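Local coordinates for protein GNA33 (Neisseria gonorrhoeae FA 1090, PDB 2G5D) that probably cleaves the glycosidic bond between N-acetylmuramic acid and N-acetylglucosamine in peptidoglycan as an exolytic transglycosylase, forming a 1,6-anhydro bond in the N-acetylmuramic acid residue, at residues K73-W78 with I347-P352; L62-L67 with M371-G376. One frame throughout, in Å; residues are numbered along the deposited sequence.

Contact 1 of 2, residues K73-W78 with I347-P352; sequences KNRQGW and ITLGAP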
loop_
_atom_site.group_PDB
_atom_site.type_symbol
_atom_site.label_atom_id
_atom_site.label_comp_id
_atom_site.label_asym_id
_atom_site.label_seq_id
_atom_site.Cartn_x
_atom_site.Cartn_y
_atom_site.Cartn_z
ATOM N N LYS A 73 -12.368 -3.868 -14.451
ATOM C CA LYS A 73 -13.248 -4.202 -15.577
ATOM C C LYS A 73 -14.463 -3.278 -15.696
ATOM O O LYS A 73 -15.081 -3.183 -16.772
ATOM C CB LYS A 73 -13.708 -5.665 -15.500
ATOM C CG LYS A 73 -14.969 -5.887 -14.645
ATOM C CD LYS A 73 -15.407 -7.298 -14.637
ATOM C CE LYS A 73 -15.049 -7.975 -13.341
ATOM N NZ LYS A 73 -15.985 -9.112 -13.046
ATOM N N ASN A 74 -14.804 -2.622 -14.580
ATOM C CA ASN A 74 -15.963 -1.741 -14.485
ATOM C C ASN A 74 -15.669 -0.289 -14.849
ATOM O O ASN A 74 -16.594 0.534 -14.944
ATOM C CB ASN A 74 -16.569 -1.815 -13.082
ATOM C CG ASN A 74 -17.150 -3.180 -12.764
ATOM O OD1 ASN A 74 -17.829 -3.788 -13.595
ATOM N ND2 ASN A 74 -16.901 -3.661 -11.549
ATOM N N ARG A 75 -14.393 0.020 -15.052
ATOM C CA ARG A 75 -13.973 1.367 -15.417
ATOM C C ARG A 75 -13.999 1.548 -16.920
ATOM O O ARG A 75 -13.476 0.720 -17.663
ATOM C CB ARG A 75 -12.577 1.671 -14.886
ATOM C CG ARG A 75 -12.590 2.363 -13.532
ATOM C CD ARG A 75 -11.337 3.206 -13.335
ATOM N NE ARG A 75 -10.445 2.615 -12.336
ATOM C CZ ARG A 75 -9.114 2.685 -12.353
ATOM N NH1 ARG A 75 -8.452 3.308 -13.330
ATOM N NH2 ARG A 75 -8.438 2.099 -11.374
ATOM N N GLN A 76 -14.603 2.649 -17.356
ATOM C CA GLN A 76 -14.732 2.952 -18.779
ATOM C C GLN A 76 -13.416 2.818 -19.551
ATOM O O GLN A 76 -12.394 3.416 -19.199
ATOM C CB GLN A 76 -15.362 4.332 -18.984
ATOM C CG GLN A 76 -15.767 4.691 -20.439
ATOM C CD GLN A 76 -16.451 3.561 -21.211
ATOM O OE1 GLN A 76 -17.401 2.931 -20.728
ATOM N NE2 GLN A 76 -15.983 3.324 -22.434
ATOM N N GLY A 77 -13.458 2.010 -20.603
ATOM C CA GLY A 77 -12.310 1.826 -21.479
ATOM C C GLY A 77 -11.450 0.611 -21.159
ATOM O O GLY A 77 -10.517 0.299 -21.913
ATOM N N TRP A 78 -11.779 -0.090 -20.066
ATOM C CA TRP A 78 -11.019 -1.264 -19.620
ATOM C C TRP A 78 -11.810 -2.573 -19.741
ATOM O O TRP A 78 -11.269 -3.634 -19.481
ATOM C CB TRP A 78 -10.525 -1.093 -18.158
ATOM C CG TRP A 78 -9.414 -0.060 -17.951
ATOM C CD1 TRP A 78 -9.581 1.264 -17.635
ATOM C CD2 TRP A 78 -7.986 -0.283 -18.007
ATOM N NE1 TRP A 78 -8.366 1.874 -17.498
ATOM C CE2 TRP A 78 -7.366 0.960 -17.728
ATOM C CE3 TRP A 78 -7.174 -1.412 -18.274
ATOM C CZ2 TRP A 78 -5.980 1.123 -17.710
ATOM C CZ3 TRP A 78 -5.789 -1.255 -18.235
ATOM C CH2 TRP A 78 -5.207 0.003 -17.969
ATOM N N ILE A 347 -0.035 8.001 -13.050
ATOM C CA ILE A 347 -0.279 6.625 -13.521
ATOM C C ILE A 347 -1.749 6.272 -13.372
ATOM O O ILE A 347 -2.351 6.533 -12.332
ATOM C CB ILE A 347 0.579 5.539 -12.754
ATOM C CG1 ILE A 347 2.082 5.895 -12.757
ATOM C CG2 ILE A 347 0.299 4.113 -13.299
ATOM C CD1 ILE A 347 2.683 6.196 -14.124
ATOM N N THR A 348 -2.317 5.703 -14.437
ATOM C CA THR A 348 -3.706 5.272 -14.439
ATOM C C THR A 348 -3.793 4.020 -13.557
ATOM O O THR A 348 -3.005 3.088 -13.721
ATOM C CB THR A 348 -4.209 5.015 -15.885
ATOM O OG1 THR A 348 -4.051 6.216 -16.657
ATOM C CG2 THR A 348 -5.685 4.636 -15.878
ATOM N N LEU A 349 -4.719 4.026 -12.602
ATOM C CA LEU A 349 -4.791 2.953 -11.605
ATOM C C LEU A 349 -5.276 1.653 -12.254
ATOM O O LEU A 349 -6.282 1.639 -12.940
ATOM C CB LEU A 349 -5.655 3.334 -10.378
ATOM C CG LEU A 349 -5.585 2.375 -9.176
ATOM C CD1 LEU A 349 -4.192 2.390 -8.478
ATOM C CD2 LEU A 349 -6.688 2.705 -8.186
ATOM N N GLY A 350 -4.529 0.581 -12.036
ATOM C CA GLY A 350 -4.790 -0.720 -12.655
ATOM C C GLY A 350 -3.881 -1.076 -13.832
ATOM O O GLY A 350 -3.854 -2.226 -14.267
ATOM N N ALA A 351 -3.130 -0.101 -14.344
ATOM C CA ALA A 351 -2.418 -0.260 -15.588
ATOM C C ALA A 351 -1.241 -1.203 -15.447
ATOM O O ALA A 351 -0.549 -1.188 -14.441
ATOM C CB ALA A 351 -1.933 1.085 -16.125
ATOM N N PRO A 352 -1.020 -2.044 -16.465
ATOM C CA PRO A 352 0.284 -2.728 -16.528
ATOM C C PRO A 352 1.442 -1.708 -16.561
ATOM O O PRO A 352 1.357 -0.664 -17.222
ATOM C CB PRO A 352 0.180 -3.550 -17.825
ATOM C CG PRO A 352 -1.331 -3.763 -18.008
ATOM C CD PRO A 352 -1.938 -2.462 -17.552
#
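W78 and R75 reach out from the loop between helices 58-72 and 79-86 to meet T348, L349, A351 and P352. From W78 CB the side chain runs out to the indole: chi1 of -71° puts CG anti to the carbonyl carbon, beside the backbone N, and R75 O lies in the ring plane at its edge. Further out, NE1 and CZ2 come up to T348 CG2, which sits at the ring edge, 4.0 Å from CZ2. CH2 makes the ring's closest approach, 3.7 Å from A351 CA and nearly as near A351 CB, while CZ3 meets P352 CD tip to tip at 4.1 Å. These partners lie on the approach to strand 352-358 of the 3D domain, a family of the double-psi beta-barrel clan. Each loop contains a type II turn, R75-W78 and T348-A351, with G77 and G350 at the positions where positive phi favours glycine. R75, from the same turn as W78, brings the edge of its guanidinium to L349 O. NH1 at 2.8 Å and NH2 at 2.7 Å share that one oxygen, both bonds weak and bent to about 123°. NH2 also lies tight against L349 CB, 3.2 Å away. T348 turns its OG1 to R421.

Contact 2 of 2, residues L62-L67 with M371-G376; sequences LQSFRL and MAQDTG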
loop_
_atom_site.group_PDB
_atom_site.type_symbol
_atom_site.label_atom_id
_atom_site.label_comp_id
_atom_site.label_asym_id
_atom_site.label_seq_id
_atom_site.Cartn_x
_atom_site.Cartn_y
_atom_site.Cartn_z
ATOM N N LEU A 62 -0.048 -11.736 -16.294
ATOM C CA LEU A 62 -1.482 -11.968 -16.614
ATOM C C LEU A 62 -2.302 -12.323 -15.379
ATOM O O LEU A 62 -3.388 -11.778 -15.204
ATOM C CB LEU A 62 -1.695 -12.971 -17.761
ATOM C CG LEU A 62 -3.154 -13.255 -18.201
ATOM C CD1 LEU A 62 -3.856 -11.997 -18.716
ATOM C CD2 LEU A 62 -3.214 -14.337 -19.244
ATOM N N GLN A 63 -1.798 -13.224 -14.525
ATOM C CA GLN A 63 -2.426 -13.470 -13.216
ATOM C C GLN A 63 -2.667 -12.157 -12.461
ATOM O O GLN A 63 -3.767 -11.896 -11.967
ATOM C CB GLN A 63 -1.559 -14.391 -12.355
ATOM C CG GLN A 63 -1.621 -15.855 -12.765
ATOM C CD GLN A 63 -0.636 -16.685 -11.999
ATOM O OE1 GLN A 63 0.581 -16.515 -12.143
ATOM N NE2 GLN A 63 -1.130 -17.574 -11.189
ATOM N N SER A 64 -1.635 -11.326 -12.378
ATOM C CA SER A 64 -1.716 -10.082 -11.627
ATOM C C SER A 64 -2.769 -9.144 -12.251
ATOM O O SER A 64 -3.616 -8.587 -11.536
ATOM C CB SER A 64 -0.324 -9.453 -11.573
ATOM O OG SER A 64 -0.267 -8.336 -10.717
ATOM N N PHE A 65 -2.757 -8.998 -13.580
ATOM C CA PHE A 65 -3.774 -8.160 -14.282
ATOM C C PHE A 65 -5.219 -8.624 -14.048
ATOM O O PHE A 65 -6.113 -7.801 -13.833
ATOM C CB PHE A 65 -3.484 -8.034 -15.797
ATOM C CG PHE A 65 -4.381 -7.028 -16.505
ATOM C CD1 PHE A 65 -4.316 -5.668 -16.205
ATOM C CD2 PHE A 65 -5.303 -7.455 -17.458
ATOM C CE1 PHE A 65 -5.160 -4.746 -16.848
ATOM C CE2 PHE A 65 -6.155 -6.542 -18.121
ATOM C CZ PHE A 65 -6.078 -5.187 -17.822
ATOM N N ARG A 66 -5.440 -9.939 -14.129
ATOM C CA ARG A 66 -6.743 -10.585 -13.877
ATOM C C ARG A 66 -7.295 -10.292 -12.489
ATOM O O ARG A 66 -8.497 -10.061 -12.338
ATOM C CB ARG A 66 -6.663 -12.125 -14.065
ATOM C CG ARG A 66 -6.733 -12.676 -15.520
ATOM C CD ARG A 66 -7.078 -14.177 -15.442
ATOM N NE ARG A 66 -6.947 -14.879 -16.720
ATOM C CZ ARG A 66 -7.258 -16.165 -16.909
ATOM N NH1 ARG A 66 -7.733 -16.895 -15.908
ATOM N NH2 ARG A 66 -7.091 -16.722 -18.104
ATOM N N LEU A 67 -6.422 -10.297 -11.471
ATOM C CA LEU A 67 -6.822 -9.915 -10.106
ATOM C C LEU A 67 -7.327 -8.452 -10.032
ATOM O O LEU A 67 -8.342 -8.164 -9.399
ATOM C CB LEU A 67 -5.655 -10.149 -9.118
ATOM C CG LEU A 67 -5.180 -11.578 -8.833
ATOM C CD1 LEU A 67 -3.731 -11.632 -8.282
ATOM C CD2 LEU A 67 -6.099 -12.300 -7.894
ATOM N N MET A 371 1.724 -4.771 -12.234
ATOM C CA MET A 371 0.473 -4.030 -12.296
ATOM C C MET A 371 0.456 -2.938 -11.233
ATOM O O MET A 371 0.783 -3.176 -10.074
ATOM C CB MET A 371 -0.725 -4.976 -12.155
ATOM C CG MET A 371 -0.692 -6.167 -13.143
ATOM S SD MET A 371 -0.898 -5.697 -14.877
ATOM C CE MET A 371 0.514 -6.583 -15.533
ATOM N N ALA A 372 0.094 -1.732 -11.665
ATOM C CA ALA A 372 0.017 -0.551 -10.816
ATOM C C ALA A 372 -1.364 -0.501 -10.169
ATOM O O ALA A 372 -2.320 0.082 -10.718
ATOM C CB ALA A 372 0.268 0.681 -11.644
ATOM N N GLN A 373 -1.476 -1.144 -9.015
ATOM C CA GLN A 373 -2.777 -1.431 -8.417
ATOM C C GLN A 373 -2.919 -0.829 -7.018
ATOM O O GLN A 373 -3.920 -1.051 -6.321
ATOM C CB GLN A 373 -2.974 -2.937 -8.368
ATOM C CG GLN A 373 -3.128 -3.603 -9.727
ATOM C CD GLN A 373 -3.169 -5.113 -9.611
ATOM O OE1 GLN A 373 -2.763 -5.661 -8.596
ATOM N NE2 GLN A 373 -3.652 -5.791 -10.654
ATOM N N ASP A 374 -1.921 -0.046 -6.614
ATOM C CA ASP A 374 -1.886 0.525 -5.282
ATOM C C ASP A 374 -1.261 1.921 -5.304
ATOM O O ASP A 374 -0.631 2.315 -6.296
ATOM C CB ASP A 374 -1.115 -0.414 -4.360
ATOM C CG ASP A 374 -1.491 -0.252 -2.873
ATOM O OD1 ASP A 374 -0.734 -0.774 -2.040
ATOM O OD2 ASP A 374 -2.520 0.390 -2.533
ATOM N N THR A 375 -1.459 2.643 -4.203
ATOM C CA THR A 375 -0.950 3.987 -3.960
ATOM C C THR A 375 -0.371 4.059 -2.542
ATOM O O THR A 375 -0.713 3.242 -1.693
ATOM C CB THR A 375 -2.086 5.033 -4.024
ATOM O OG1 THR A 375 -3.097 4.689 -3.072
ATOM C CG2 THR A 375 -2.715 5.102 -5.384
ATOM N N GLY A 376 0.492 5.041 -2.279
ATOM C CA GLY A 376 0.910 5.362 -0.901
ATOM C C GLY A 376 0.977 6.867 -0.675
ATOM O O GLY A 376 1.085 7.625 -1.635
HETATM O O HOH W 1 -1.453 -7.916 -8.209
#
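Helix 58-72 lies over strand 365-375 at S64 and F65, which face M371 and Q373, the short axes passing 9.0 Å apart at 38° with both chains running in roughly the same direction. This is a helix laid on a barrel strand of the 3D domain, whose family belongs to the double-psi beta-barrel clan, and all four touching residues are buried. M371 supplies the apolar half. Its chain bends at chi2 (-67°), which carries SD to F65: SD is 3.6 Å from F65 CB and almost as close to CD1. The two side chains cross at about a right angle, and the sulfur stands 4.9 Å from the ring centroid in an oblique Met-aromatic contact. M371 CG, meanwhile, fits snugly against S64 OG at 3.3 Å. F65 also touches V81 and A85 of helix 79-86 and F98 of helix 92-102. Q373 supplies the polar half. Its chain is extended beyond CG, and the terminal amide is gripped at both ends. NE2 donates to the helix carbonyl S64 O at 2.9 Å with an N-H...O angle of 151°; the acceptor lies nearly in the amide plane, whereas the donor stands well above the plane of the carbonyl group. That pairing fixes which way round the amide is turned, leaving OE1 to accept from a water. S64 OG has its strongest polar partner outside the contact, the backbone oxygen of Y338. The same hydroxyl oxygen also accepts a hydrogen bond from the water, which is 2.8 Å from S64 OG and donates its other hydrogen to Q373 OE1.

The two contacts are neighbours, their centres about 10 Å apart, and both join the 58-86 helical region to the 3D domain. Contact 1 follows contact 2 along the chain on the first side, since 73-78 leaves the end of the helix that carries 62-67. On the barrel side they meet through A372: probable hydrogen bonds run from G350 N to A372 O at 2.6 Å and from A372 N to A351 O at 2.9 Å. M371 SD packs on P352 CA at 3.6 Å, and F65 touches both W78 and P352. D374, next to Q373, is probably one of the conserved aspartates that give the 3D family its name.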